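Local atomic coordinates of solute Binding Protein, BlMnBP1 in complex with mannotriose (Bifidobacterium, PDB entry 6FUV), a protein that probably captures manno-oligosaccharides, such as the mannotriose bound here, outside the cell and hands them to an ABC transporter for uptake. Residues N28-M33 with K41-Y46; S65-S70 with G303-G308; P199-Q204 with D221-A226. One frame throughout, in Å; residues are numbered along the deposited sequence. Where two conformers were deposited one is given.

Contact 1 of 3, residues N28-M33 with K41-Y46. With BMA (beta-D-mannopyranose), chain B.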
loop_
_atom_site.group_PDB
_atom_site.type_symbol
_atom_site.label_atom_id
_atom_site.label_comp_id
_atom_site.label_asym_id
_atom_site.label_seq_id
_atom_site.Cartn_x
_atom_site.Cartn_y
_atom_site.Cartn_z
ATOM N N ASN A 28 -14.101 -5.518 -1.248
ATOM C CA ASN A 28 -12.724 -5.234 -0.888
ATOM C C ASN A 28 -11.909 -6.505 -0.824
ATOM O O ASN A 28 -12.442 -7.599 -0.978
ATOM C CB ASN A 28 -12.648 -4.524 0.443
ATOM C CG ASN A 28 -13.260 -5.309 1.551
ATOM O OD1 ASN A 28 -12.636 -6.214 2.130
ATOM N ND2 ASN A 28 -14.475 -4.954 1.895
ATOM N N GLY A 29 -10.586 -6.336 -0.625
ATOM C CA GLY A 29 -9.629 -7.423 -0.621
ATOM C C GLY A 29 -9.297 -7.989 0.739
ATOM O O GLY A 29 -8.449 -8.871 0.874
ATOM N N ARG A 30 -9.935 -7.489 1.783
ATOM C CA ARG A 30 -9.685 -7.989 3.126
ATOM C C ARG A 30 -10.489 -9.271 3.341
ATOM O O ARG A 30 -11.504 -9.334 4.036
ATOM C CB ARG A 30 -10.029 -6.916 4.131
ATOM C CG ARG A 30 -9.056 -5.746 4.186
ATOM C CD ARG A 30 -7.654 -6.161 4.451
ATOM N NE ARG A 30 -7.474 -6.915 5.672
ATOM C CZ ARG A 30 -7.182 -6.399 6.863
ATOM N NH1 ARG A 30 -7.102 -5.103 7.032
ATOM N NH2 ARG A 30 -6.987 -7.189 7.910
ATOM N N THR A 31 -10.017 -10.329 2.691
ATOM C CA THR A 31 -10.709 -11.602 2.815
ATOM C C THR A 31 -10.642 -12.085 4.250
ATOM O O THR A 31 -11.617 -12.630 4.773
ATOM C CB THR A 31 -10.139 -12.646 1.864
ATOM O OG1 THR A 31 -8.747 -12.774 2.089
ATOM C CG2 THR A 31 -10.388 -12.289 0.414
ATOM N N ASP A 32 -9.517 -11.828 4.917
ATOM C CA ASP A 32 -9.383 -12.161 6.328
ATOM C C ASP A 32 -10.515 -11.568 7.153
ATOM O O ASP A 32 -11.092 -12.252 7.996
ATOM C CB ASP A 32 -8.006 -11.718 6.858
ATOM C CG ASP A 32 -7.679 -10.245 6.657
ATOM O OD1 ASP A 32 -8.347 -9.518 5.875
ATOM O OD2 ASP A 32 -6.680 -9.809 7.317
ATOM N N MET A 33 -10.874 -10.320 6.904
ATOM C CA MET A 33 -11.865 -9.638 7.716
ATOM C C MET A 33 -13.284 -10.022 7.334
ATOM O O MET A 33 -14.222 -9.565 7.970
ATOM C CB MET A 33 -11.696 -8.131 7.557
ATOM C CG MET A 33 -10.496 -7.558 8.275
ATOM S SD MET A 33 -10.432 -5.815 8.186
ATOM C CE MET A 33 -11.994 -5.236 8.819
ATOM N N LYS A 41 -11.145 -7.079 15.001
ATOM C CA LYS A 41 -12.447 -6.549 14.615
ATOM C C LYS A 41 -12.665 -6.770 13.124
ATOM O O LYS A 41 -11.988 -6.142 12.302
ATOM C CB LYS A 41 -12.503 -5.072 14.955
ATOM C CG LYS A 41 -13.843 -4.484 15.096
ATOM C CD LYS A 41 -13.733 -3.197 15.954
ATOM C CE LYS A 41 -14.940 -2.280 15.704
ATOM N NZ LYS A 41 -14.907 -1.129 16.623
ATOM N N ASN A 42 -13.612 -7.653 12.773
ATOM C CA ASN A 42 -13.921 -7.924 11.375
ATOM C C ASN A 42 -14.975 -6.957 10.822
ATOM O O ASN A 42 -15.486 -6.074 11.508
ATOM C CB ASN A 42 -14.383 -9.371 11.177
ATOM C CG ASN A 42 -15.700 -9.671 11.844
ATOM O OD1 ASN A 42 -16.335 -8.800 12.431
ATOM N ND2 ASN A 42 -16.131 -10.920 11.736
ATOM N N TRP A 43 -15.314 -7.142 9.555
ATOM C CA TRP A 43 -16.238 -6.219 8.910
ATOM C C TRP A 43 -17.577 -6.158 9.630
ATOM O O TRP A 43 -18.164 -5.082 9.772
ATOM C CB TRP A 43 -16.445 -6.615 7.454
ATOM C CG TRP A 43 -15.306 -6.398 6.549
ATOM C CD1 TRP A 43 -14.735 -7.320 5.708
ATOM C CD2 TRP A 43 -14.579 -5.172 6.334
ATOM N NE1 TRP A 43 -13.707 -6.737 4.987
ATOM C CE2 TRP A 43 -13.580 -5.431 5.372
ATOM C CE3 TRP A 43 -14.647 -3.890 6.887
ATOM C CZ2 TRP A 43 -12.672 -4.472 4.962
ATOM C CZ3 TRP A 43 -13.759 -2.926 6.448
ATOM C CH2 TRP A 43 -12.778 -3.226 5.513
ATOM N N ASP A 44 -18.112 -7.300 10.045
ATOM C CA ASP A 44 -19.463 -7.292 10.620
ATOM C C ASP A 44 -19.495 -6.503 11.929
ATOM O O ASP A 44 -20.428 -5.746 12.206
ATOM C CB ASP A 44 -19.967 -8.725 10.865
ATOM C CG ASP A 44 -20.367 -9.458 9.587
ATOM O OD1 ASP A 44 -20.700 -8.824 8.576
ATOM O OD2 ASP A 44 -20.334 -10.675 9.598
ATOM N N ALA A 45 -18.459 -6.658 12.731
ATOM C CA ALA A 45 -18.279 -5.842 13.922
ATOM C C ALA A 45 -18.323 -4.347 13.620
ATOM O O ALA A 45 -18.900 -3.566 14.382
ATOM C CB ALA A 45 -16.941 -6.210 14.569
ATOM N N TYR A 46 -17.696 -3.915 12.532
ATOM C CA TYR A 46 -17.769 -2.496 12.216
ATOM C C TYR A 46 -19.177 -2.148 11.756
ATOM O O TYR A 46 -19.705 -1.070 12.059
ATOM C CB TYR A 46 -16.742 -2.107 11.137
ATOM C CG TYR A 46 -15.319 -2.060 11.606
ATOM C CD1 TYR A 46 -14.869 -1.042 12.399
ATOM C CD2 TYR A 46 -14.418 -3.018 11.235
ATOM C CE1 TYR A 46 -13.542 -1.017 12.865
ATOM C CE2 TYR A 46 -13.086 -2.971 11.677
ATOM C CZ TYR A 46 -12.672 -1.986 12.477
ATOM O OH TYR A 46 -11.364 -1.935 12.909
HETATM C C1 BMA B . -5.839 -11.197 3.295
HETATM C C2 BMA B . -5.143 -10.042 4.017
HETATM C C3 BMA B . -5.061 -8.840 3.047
HETATM C C4 BMA B . -4.315 -9.284 1.770
HETATM C C5 BMA B . -4.958 -10.547 1.180
HETATM C C6 BMA B . -4.188 -11.109 -0.047
HETATM O O1 BMA B . -5.873 -12.248 4.166
HETATM O O2 BMA B . -3.791 -10.390 4.356
HETATM O O3 BMA B . -4.494 -7.727 3.706
HETATM O O4 BMA B . -4.362 -8.315 0.716
HETATM O O5 BMA B . -5.061 -11.574 2.196
HETATM O O6 BMA B . -4.974 -12.111 -0.682
HETATM O O HOH W 1 -16.949 -9.979 8.577
#

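Contact 2 of 3, residues S65-S70 with G303-G308. With BMA (beta-D-mannopyranose), chain C; BMA (beta-D-mannopyranose), chain D.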
loop_
_atom_site.group_PDB
_atom_site.type_symbol
_atom_site.label_atom_id
_atom_site.label_comp_id
_atom_site.label_asym_id
_atom_site.label_seq_id
_atom_site.Cartn_x
_atom_site.Cartn_y
_atom_site.Cartn_z
ATOM N N SER A 65 -9.796 -12.714 -3.159
ATOM C CA SER A 65 -8.356 -12.812 -3.328
ATOM C C SER A 65 -8.005 -12.357 -4.753
ATOM O O SER A 65 -8.855 -12.177 -5.624
ATOM C CB SER A 65 -7.880 -14.228 -2.998
ATOM O OG SER A 65 -8.284 -15.122 -3.973
ATOM N N ASN A 66 -6.719 -12.168 -4.983
ATOM C CA ASN A 66 -6.239 -11.463 -6.168
ATOM C C ASN A 66 -7.148 -10.274 -6.485
ATOM O O ASN A 66 -7.688 -10.130 -7.589
ATOM C CB ASN A 66 -6.125 -12.391 -7.372
ATOM C CG ASN A 66 -5.375 -11.734 -8.562
ATOM O OD1 ASN A 66 -4.551 -10.821 -8.381
ATOM N ND2 ASN A 66 -5.661 -12.210 -9.778
ATOM N N TYR A 67 -7.302 -9.413 -5.476
ATOM C CA TYR A 67 -8.216 -8.286 -5.591
ATOM C C TYR A 67 -7.808 -7.370 -6.724
ATOM O O TYR A 67 -8.658 -6.748 -7.348
ATOM C CB TYR A 67 -8.259 -7.484 -4.282
ATOM C CG TYR A 67 -9.216 -6.334 -4.362
ATOM C CD1 TYR A 67 -10.575 -6.533 -4.237
ATOM C CD2 TYR A 67 -8.771 -5.040 -4.622
ATOM C CE1 TYR A 67 -11.440 -5.489 -4.328
ATOM C CE2 TYR A 67 -9.626 -4.045 -4.765
ATOM C CZ TYR A 67 -10.981 -4.268 -4.607
ATOM O OH TYR A 67 -11.879 -3.268 -4.721
ATOM N N ALA A 68 -6.510 -7.193 -6.939
ATOM C CA ALA A 68 -6.070 -6.193 -7.897
ATOM C C ALA A 68 -6.657 -6.516 -9.279
ATOM O O ALA A 68 -7.109 -5.634 -10.004
ATOM C CB ALA A 68 -4.535 -6.137 -7.869
ATOM N N ASP A 69 -6.748 -7.785 -9.630
ATOM C CA ASP A 69 -7.332 -8.109 -10.917
ATOM C C ASP A 69 -8.835 -8.287 -10.829
ATOM O O ASP A 69 -9.538 -7.952 -11.773
ATOM C CB ASP A 69 -6.690 -9.376 -11.489
ATOM C CG ASP A 69 -5.288 -9.137 -12.040
ATOM O OD1 ASP A 69 -4.905 -7.962 -12.194
ATOM O OD2 ASP A 69 -4.574 -10.138 -12.307
ATOM N N SER A 70 -9.370 -8.792 -9.716
ATOM C CA SER A 70 -10.815 -9.007 -9.648
ATOM C C SER A 70 -11.535 -7.680 -9.757
ATOM O O SER A 70 -12.573 -7.591 -10.410
ATOM C CB SER A 70 -11.232 -9.709 -8.344
ATOM O OG SER A 70 -10.525 -10.902 -8.164
ATOM N N GLY A 303 -1.733 6.632 0.705
ATOM C CA GLY A 303 -2.913 5.917 1.141
ATOM C C GLY A 303 -2.787 4.402 1.057
ATOM O O GLY A 303 -2.056 3.834 0.232
ATOM N N ASN A 304 -3.528 3.779 1.946
ATOM C CA ASN A 304 -3.914 2.376 1.751
ATOM C C ASN A 304 -4.871 2.368 0.532
ATOM O O ASN A 304 -5.029 3.386 -0.135
ATOM C CB ASN A 304 -4.576 1.862 3.019
ATOM C CG ASN A 304 -4.485 0.361 3.145
ATOM O OD1 ASN A 304 -4.269 -0.325 2.176
ATOM N ND2 ASN A 304 -4.623 -0.138 4.350
ATOM N N TYR A 305 -5.534 1.259 0.245
ATOM C CA TYR A 305 -6.577 1.232 -0.783
ATOM C C TYR A 305 -7.610 2.287 -0.421
ATOM O O TYR A 305 -7.928 2.465 0.768
ATOM C CB TYR A 305 -7.242 -0.155 -0.881
ATOM C CG TYR A 305 -6.649 -1.098 -1.934
ATOM C CD1 TYR A 305 -6.817 -0.867 -3.264
ATOM C CD2 TYR A 305 -5.991 -2.249 -1.569
ATOM C CE1 TYR A 305 -6.287 -1.712 -4.226
ATOM C CE2 TYR A 305 -5.476 -3.108 -2.500
ATOM C CZ TYR A 305 -5.623 -2.824 -3.849
ATOM O OH TYR A 305 -5.130 -3.674 -4.786
ATOM N N SER A 306 -8.081 3.015 -1.444
ATOM C CA SER A 306 -9.105 4.022 -1.269
ATOM C C SER A 306 -10.503 3.469 -1.560
ATOM O O SER A 306 -10.708 2.595 -2.395
ATOM C CB SER A 306 -8.858 5.218 -2.189
ATOM O OG SER A 306 -7.833 6.054 -1.790
ATOM N N MET A 307 -11.481 4.020 -0.879
ATOM C CA MET A 307 -12.869 3.639 -1.097
ATOM C C MET A 307 -13.445 4.495 -2.206
ATOM O O MET A 307 -13.402 5.713 -2.117
ATOM C CB MET A 307 -13.690 3.773 0.181
ATOM C CG MET A 307 -13.499 2.601 1.138
ATOM S SD MET A 307 -14.059 2.999 2.773
ATOM C CE MET A 307 -12.776 4.164 3.262
ATOM N N GLY A 308 -13.927 3.834 -3.260
ATOM C CA GLY A 308 -14.595 4.492 -4.376
ATOM C C GLY A 308 -16.032 4.016 -4.520
ATOM O O GLY A 308 -16.359 2.877 -4.204
HETATM C C1 BMA C . -1.972 -2.335 -0.106
HETATM C C2 BMA C . -1.171 -1.256 0.601
HETATM C C3 BMA C . -1.375 0.120 -0.058
HETATM C C4 BMA C . -1.184 -0.041 -1.601
HETATM C C5 BMA C . -2.079 -1.141 -2.121
HETATM C C6 BMA C . -1.974 -1.325 -3.628
HETATM O O2 BMA C . 0.225 -1.614 0.497
HETATM O O3 BMA C . -0.521 1.171 0.456
HETATM O O4 BMA C . -1.501 1.130 -2.263
HETATM O O5 BMA C . -1.698 -2.349 -1.489
HETATM O O6 BMA C . -0.698 -1.832 -3.934
HETATM C C1 BMA D . -3.373 -7.336 0.871
HETATM C C2 BMA D . -3.033 -6.931 -0.588
HETATM C C3 BMA D . -2.178 -5.746 -0.574
HETATM C C4 BMA D . -2.704 -4.608 0.330
HETATM C C5 BMA D . -3.085 -5.123 1.715
HETATM C C6 BMA D . -3.872 -4.091 2.523
HETATM O O2 BMA D . -4.188 -6.568 -1.292
HETATM O O3 BMA D . -2.010 -5.317 -1.912
HETATM O O4 BMA D . -1.650 -3.606 0.465
HETATM O O5 BMA D . -3.969 -6.286 1.537
HETATM O O6 BMA D . -5.033 -3.664 1.743
#

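Contact 3 of 3, residues P199-Q204 with D221-A226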
loop_
_atom_site.group_PDB
_atom_site.type_symbol
_atom_site.label_atom_id
_atom_site.label_comp_id
_atom_site.label_asym_id
_atom_site.label_seq_id
_atom_site.Cartn_x
_atom_site.Cartn_y
_atom_site.Cartn_z
ATOM N N PRO A 199 10.274 14.458 -1.711
ATOM C CA PRO A 199 8.864 14.291 -2.084
ATOM C C PRO A 199 8.592 14.469 -3.567
ATOM O O PRO A 199 7.604 13.916 -4.066
ATOM C CB PRO A 199 8.153 15.369 -1.247
ATOM C CG PRO A 199 9.099 15.770 -0.138
ATOM C CD PRO A 199 10.486 15.517 -0.704
ATOM N N LYS A 200 9.461 15.168 -4.294
ATOM C CA LYS A 200 9.266 15.449 -5.710
ATOM C C LYS A 200 9.799 14.361 -6.643
ATOM O O LYS A 200 9.628 14.486 -7.877
ATOM C CB LYS A 200 9.957 16.739 -6.099
ATOM C CG LYS A 200 9.398 17.970 -5.411
ATOM C CD LYS A 200 9.948 19.233 -6.033
ATOM C CE LYS A 200 10.059 20.316 -4.983
ATOM N NZ LYS A 200 8.718 20.765 -4.623
ATOM N N PHE A 201 10.437 13.306 -6.101
ATOM C CA PHE A 201 11.033 12.289 -6.972
ATOM C C PHE A 201 9.997 11.523 -7.787
ATOM O O PHE A 201 10.161 11.367 -8.994
ATOM C CB PHE A 201 11.861 11.311 -6.166
ATOM C CG PHE A 201 12.636 10.387 -7.007
ATOM C CD1 PHE A 201 13.762 10.814 -7.684
ATOM C CD2 PHE A 201 12.224 9.106 -7.178
ATOM C CE1 PHE A 201 14.472 9.955 -8.485
ATOM C CE2 PHE A 201 12.949 8.249 -7.959
ATOM C CZ PHE A 201 14.054 8.671 -8.628
ATOM N N MET A 202 8.909 11.082 -7.169
ATOM C CA MET A 202 7.997 10.177 -7.860
ATOM C C MET A 202 7.306 10.873 -9.036
ATOM O O MET A 202 7.387 10.422 -10.182
ATOM C CB MET A 202 6.979 9.620 -6.871
ATOM C CG MET A 202 6.010 8.581 -7.432
ATOM S SD MET A 202 6.589 6.871 -7.611
ATOM C CE MET A 202 7.982 6.817 -6.449
ATOM N N ASN A 203 6.636 11.983 -8.774
ATOM C CA ASN A 203 5.746 12.597 -9.745
ATOM C C ASN A 203 6.380 13.749 -10.522
ATOM O O ASN A 203 5.802 14.184 -11.525
ATOM C CB ASN A 203 4.482 13.076 -9.028
ATOM C CG ASN A 203 3.625 11.911 -8.482
ATOM O OD1 ASN A 203 3.468 10.862 -9.137
ATOM N ND2 ASN A 203 3.099 12.081 -7.276
ATOM N N GLN A 204 7.575 14.202 -10.145
ATOM C CA GLN A 204 8.193 15.337 -10.818
ATOM C C GLN A 204 9.565 15.053 -11.390
ATOM O O GLN A 204 9.888 15.620 -12.392
ATOM C CB GLN A 204 8.309 16.521 -9.865
ATOM C CG GLN A 204 6.969 17.052 -9.338
ATOM C CD GLN A 204 7.126 18.345 -8.572
ATOM O OE1 GLN A 204 8.095 19.067 -8.746
ATOM N NE2 GLN A 204 6.162 18.651 -7.744
ATOM N N ASP A 221 23.771 3.655 -2.100
ATOM C CA ASP A 221 22.812 2.954 -1.234
ATOM C C ASP A 221 21.507 3.727 -1.050
ATOM O O ASP A 221 20.761 3.506 -0.080
ATOM C CB ASP A 221 23.447 2.644 0.129
ATOM C CG ASP A 221 24.622 1.656 0.004
ATOM O OD1 ASP A 221 24.419 0.576 -0.612
ATOM O OD2 ASP A 221 25.757 2.000 0.425
ATOM N N THR A 222 21.220 4.617 -1.977
ATOM C CA THR A 222 19.966 5.329 -2.053
ATOM C C THR A 222 19.394 5.138 -3.454
ATOM O O THR A 222 20.014 4.500 -4.307
ATOM C CB THR A 222 20.154 6.825 -1.779
ATOM O OG1 THR A 222 20.752 7.468 -2.916
ATOM C CG2 THR A 222 21.023 7.044 -0.578
ATOM N N HIS A 223 18.192 5.707 -3.699
ATOM C CA HIS A 223 17.475 5.762 -4.962
ATOM C C HIS A 223 16.906 4.403 -5.350
ATOM O O HIS A 223 17.204 3.387 -4.712
ATOM C CB HIS A 223 18.386 6.352 -6.030
ATOM C CG HIS A 223 18.462 7.845 -5.975
ATOM N ND1 HIS A 223 19.167 8.541 -5.011
ATOM C CD2 HIS A 223 17.850 8.781 -6.736
ATOM C CE1 HIS A 223 19.006 9.837 -5.209
ATOM N NE2 HIS A 223 18.203 10.010 -6.240
ATOM N N PRO A 224 16.031 4.360 -6.342
ATOM C CA PRO A 224 15.373 3.093 -6.656
ATOM C C PRO A 224 16.326 1.914 -6.768
ATOM O O PRO A 224 16.009 0.815 -6.323
ATOM C CB PRO A 224 14.673 3.410 -7.979
ATOM C CG PRO A 224 14.376 4.859 -7.872
ATOM C CD PRO A 224 15.486 5.478 -7.119
ATOM N N TYR A 225 17.454 2.094 -7.430
ATOM C CA TYR A 225 18.422 1.016 -7.553
ATOM C C TYR A 225 18.622 0.279 -6.238
ATOM O O TYR A 225 18.631 -0.948 -6.227
ATOM C CB TYR A 225 19.746 1.603 -8.068
ATOM C CG TYR A 225 20.912 0.655 -8.183
ATOM C CD1 TYR A 225 21.711 0.403 -7.104
ATOM C CD2 TYR A 225 21.225 0.022 -9.368
ATOM C CE1 TYR A 225 22.770 -0.489 -7.175
ATOM C CE2 TYR A 225 22.268 -0.876 -9.431
ATOM C CZ TYR A 225 23.064 -1.093 -8.315
ATOM O OH TYR A 225 24.142 -1.949 -8.375
ATOM N N ALA A 226 18.885 1.011 -5.154
ATOM C CA ALA A 226 19.249 0.368 -3.900
ATOM C C ALA A 226 18.101 -0.472 -3.372
ATOM O O ALA A 226 18.320 -1.493 -2.700
ATOM C CB ALA A 226 19.648 1.435 -2.875
#

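Contact 1 of 3, residues N28-M33 with K41-Y46
Met33 and Asn42 bring the two segments together with CA atoms 4.5 Å apart, and the carbonyl O of Met33 accepts from Trp43 N at 3.1 Å in an almost straight bond (178°). Asn42 is the N-cap of helix 43-53, its OD1 taking the amide of Ala45, so loop carbonyl and side chain each occupy an amide of the first turn. A water also donates to Met33 O, at 2.8 Å, and accepts from Asp44 N.

The Trp43 indole is held between two side chains. Over one face lies the methyl of Met33, with CE 3.5 Å from the centroid of the six-membered ring and 10° off its normal; SD sits behind it in a Met-aromatic contact. Extended about chi2, the Met33 chain turns at its last bond (chi3 55°), bringing CE over the ring. Asn28 approaches the opposite face with ND2, while its OD1 receives a weak bond from Trp43 NE1 at 3.1 Å. The same OD1 accepts from Arg30 N at 3.0 Å, closing an Asx turn. Met33 SD also lies over the centre of the Arg30 guanidinium, whose NE and NH2 each take one oxygen of Asp32, NE to OD1 at 2.8 Å and NH2 to OD2 at 2.7 Å.

Residues 29-32 line the glycan pocket and touch a mannose by packing, its hydrogen bonds going to residues such as Gln273 and Glu250. The contact joins this loop to a helix start by packing on the indole and by two carbonyl oxygens that each accept twice, while Asp32 and Glu338, bound to different nitrogens of Arg30, probably limit rotation of the guanidinium.

Contact 2 of 3, residues S65-S70 with G303-G308
The glycan pocket of this periplasmic-binding-protein fold is lined by Tyr305, which meets Tyr67 from helix 67-77 in a T-shaped (edge-to-face) pair. Tyr67 presents its edge to the face of Tyr305, the centroids being 5.4 Å apart and the planes at 81°. The closest carbon approach is Tyr67 CD2 to Tyr305 CZ, 3.9 Å. A chi1 of -179° swings the Tyr67 ring clear of its own backbone N, and its hydroxyl is hydrogen-bonded to Met86 O. The Tyr305 hydroxyl, for its part, lies at the edge of the Tyr67 ring and within 4.0 Å of Ala68 CB.

The other face of Tyr305 turns to the sugar: C5 of the chain C mannose lies above it, off toward the rim and 3.9 Å from CE2, while O2 and O6 of the chain D mannose stand at the ring edge. Replacing Tyr305 by an alanine is likely to strip the chain C mannose of its aromatic neighbour and the Tyr67 edge of the face it meets. Within this segment, polar contacts to the sugars come from Asn304 and Gly303. Asn304 OD1 accepts from Tyr305 N and, weakly, from O6 of the chain D mannose, and Gly303 O accepts from O3 of the chain C mannose at 3.1 Å.

Contact 3 of 3, residues P199-Q204 with D221-A226
The Phe201 and His223 rings meet in an offset edge-to-face pair, the imidazole turning its edge toward the face of the phenyl ring. The planes are almost perpendicular, at 88°, and the centroids are 5.6 Å apart. The carbon that makes the approach is His223 CD2, which comes to 4.0 Å from Phe201 CE1. On another side of the imidazole, in its plane, stands Thr222 OG1, which accepts from His223 ND1 at 2.8 Å.

Pro224 packs beside it on Phe201. Its CG lies 3.7 Å from Phe201 CE2, and its CD stays within 3.8 Å of Phe201 CZ, so that one side of the pyrrolidine ring packs against the far end of the phenyl group. With chi1 at -172°, the Phe201 ring projects from the backbone far enough to meet both partners. The backbones themselves remain well separated, with the CA atoms of Phe201 and His223 9.4 Å apart. Thr196, on the short helix 193-196, touches both Phe201 and His223, and Met206 packs on Phe201 as well.

Across the two segments there is no hydrogen bond: the contact is aromatic and apolar, joining the short helix 201-205 to helix 223-236. A polar restraint on the imidazole lies within the second segment. Thr222 OG1 is also hydrogen-bonded to Ala219 O, which helps to place the hydroxyl, and the bond from His223 ND1 to it probably restrains rotation of the imidazole about its CB-CG bond and holds the CD2 edge facing Phe201.

From the N terminus, the chain leaves strand 22-28 and contact 1 closes a short loop, only seven residues lying between its segments, as helix 43-53 begins. Contact 2 opens later, at helix 67-77, and closes more than 230 residues on, at strand 298-309. Contact 3 falls wholly within that long excursion, joining helix 201-205 to helix 223-236; none of the three cross. Contacts 1 and 2 touch, Gly29 N lying 3.6 Å from Tyr67 CD1, and together they tie the pocket-lining loop 29-32 and residues 303-305 to the starts of helices 43-53 and 67-77. Contact 3 is remote, its centre about 34 Å from that of contact 1, on the opposite side of the chain's centre.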